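Long-range contact in probable succinyl-CoA:3-ketoacid coenzyme A transferase subunit B (Bacillus subtilis, PDB 3CDK), which probably catalyses, as one subunit of the enzyme, transfer of coenzyme A from succinyl-CoA to a 3-oxo acid, giving succinate and a 3-oxoacyl-CoA: residues A139-V144 / V170-I175. Residues are numbered along the deposited sequence; the frame is centred on the assembly and turned at random.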
# COMPACT_ATOMS: atom_id res chain seq x y z
N ALA B 139 -4.07 15.89 7.15
CA ALA B 139 -5.15 16.70 6.59
C ALA B 139 -4.60 18.08 6.18
O ALA B 139 -3.73 18.63 6.85
CB ALA B 139 -6.25 16.84 7.59
N LYS B 140 -5.07 18.61 5.05
CA LYS B 140 -4.64 19.93 4.63
C LYS B 140 -4.99 20.98 5.69
O LYS B 140 -4.17 21.83 6.03
CB LYS B 140 -5.22 20.32 3.26
CG LYS B 140 -4.84 19.37 2.15
CD LYS B 140 -5.42 19.77 0.77
CE LYS B 140 -5.96 18.48 0.09
NZ LYS B 140 -5.63 18.41 -1.33
N ARG B 141 -6.21 20.93 6.22
CA ARG B 141 -6.58 21.89 7.22
C ARG B 141 -6.99 21.24 8.55
O ARG B 141 -7.75 20.28 8.55
CB ARG B 141 -7.66 22.81 6.66
CG ARG B 141 -8.13 23.84 7.65
CD ARG B 141 -9.05 24.80 6.98
NE ARG B 141 -9.74 25.69 7.91
CZ ARG B 141 -9.25 26.85 8.30
NH1 ARG B 141 -8.07 27.27 7.85
NH2 ARG B 141 -9.96 27.61 9.14
N ILE B 142 -6.48 21.76 9.67
CA ILE B 142 -6.69 21.18 11.00
C ILE B 142 -7.52 22.12 11.85
O ILE B 142 -7.13 23.29 12.10
CB ILE B 142 -5.36 20.87 11.75
CG1 ILE B 142 -4.45 19.96 10.91
CG2 ILE B 142 -5.65 20.24 13.14
CD1 ILE B 142 -5.17 18.68 10.50
N VAL B 143 -8.67 21.62 12.28
CA VAL B 143 -9.58 22.43 13.07
C VAL B 143 -9.95 21.63 14.30
O VAL B 143 -10.30 20.42 14.22
CB VAL B 143 -10.84 22.81 12.26
CG1 VAL B 143 -11.96 23.24 13.18
CG2 VAL B 143 -10.51 23.91 11.27
N VAL B 144 -9.85 22.33 15.43
CA VAL B 144 -10.16 21.78 16.75
C VAL B 144 -11.34 22.52 17.37
O VAL B 144 -11.40 23.78 17.35
CB VAL B 144 -8.94 21.89 17.65
CG1 VAL B 144 -9.28 21.57 19.06
CG2 VAL B 144 -7.89 20.93 17.19
N VAL B 170 0.21 21.93 14.93
CA VAL B 170 -0.64 21.31 13.91
C VAL B 170 -1.97 22.05 13.64
O VAL B 170 -2.52 21.98 12.55
CB VAL B 170 -0.86 19.81 14.22
CG1 VAL B 170 0.49 19.04 14.10
CG2 VAL B 170 -1.42 19.63 15.62
N VAL B 171 -2.45 22.81 14.61
CA VAL B 171 -3.78 23.38 14.58
C VAL B 171 -3.77 24.60 13.71
O VAL B 171 -2.97 25.49 13.95
CB VAL B 171 -4.25 23.72 16.02
CG1 VAL B 171 -5.61 24.37 16.04
CG2 VAL B 171 -4.26 22.41 16.85
N HIS B 172 -4.62 24.63 12.68
CA HIS B 172 -4.78 25.83 11.87
C HIS B 172 -5.81 26.78 12.47
O HIS B 172 -5.62 28.00 12.44
CB HIS B 172 -5.16 25.50 10.42
CG HIS B 172 -4.15 24.66 9.69
ND1 HIS B 172 -4.31 23.31 9.49
CD2 HIS B 172 -2.95 24.99 9.14
CE1 HIS B 172 -3.26 22.84 8.83
NE2 HIS B 172 -2.42 23.84 8.61
N ARG B 173 -6.89 26.23 13.01
CA ARG B 173 -7.94 27.06 13.57
C ARG B 173 -8.49 26.40 14.82
O ARG B 173 -8.74 25.20 14.80
CB ARG B 173 -9.06 27.25 12.53
CG ARG B 173 -10.31 27.87 13.09
CD ARG B 173 -11.16 28.54 12.04
NE ARG B 173 -10.55 29.76 11.51
CZ ARG B 173 -10.99 30.41 10.44
NH1 ARG B 173 -12.05 29.97 9.79
NH2 ARG B 173 -10.37 31.50 10.03
N LEU B 174 -8.68 27.17 15.89
CA LEU B 174 -9.31 26.65 17.09
C LEU B 174 -10.66 27.31 17.27
O LEU B 174 -10.75 28.55 17.27
CB LEU B 174 -8.44 26.89 18.32
CG LEU B 174 -9.10 26.77 19.71
CD1 LEU B 174 -9.65 25.36 20.02
CD2 LEU B 174 -8.11 27.19 20.80
N ILE B 175 -11.72 26.52 17.46
CA ILE B 175 -12.97 27.14 17.86
C ILE B 175 -13.44 26.70 19.26
O ILE B 175 -13.55 25.52 19.56
CB ILE B 175 -14.11 27.10 16.77
CG1 ILE B 175 -15.20 26.13 17.17
CG2 ILE B 175 -13.61 26.84 15.32
CD1 ILE B 175 -16.50 26.68 16.94
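The His172 ring meets Ile142 N at its edge, near the ring plane, and Val170 O lies over one face, offset toward the rim. ND1 of His172 accepts the N-H of Ile142 at 2.7 Å. CG of His172 stands anti to the carbonyl carbon (chi1 -61°), which carries the ring to Ile142. The Arg173 guanidinium has NH2 of Arg141 over one face, offset toward the rim, with the two planes 86° apart. NE of Arg173 lies in plane at the edge of the Arg141 guanidinium. NH2 of Arg141 and NH1 of Arg173 are both donors, 3.2 Å apart. Glu18 forms salt bridges to both arginines and probably offsets their repulsion; Asp182 pairs with NE of Arg173. Segments 141-144 and 173-175 run as neighbouring parallel strands of the large mixed sheet in the CoA-transferase fold. Strand 102-105 flanks 141-144, and strand 179-184 flanks 173-175. Ile142 O accepts both His172 N and Arg173 N, at 2.9 and 3.1 Å. A leucine in place of His172 would probably leave the N-H of Ile142 without this acceptor. Farther along, Val144 N bonds to Arg173 O, and Ile175 N to Val144 O at 2.8 Å. CG2 of Val144 meets CG2 of Val171 at 3.9 Å.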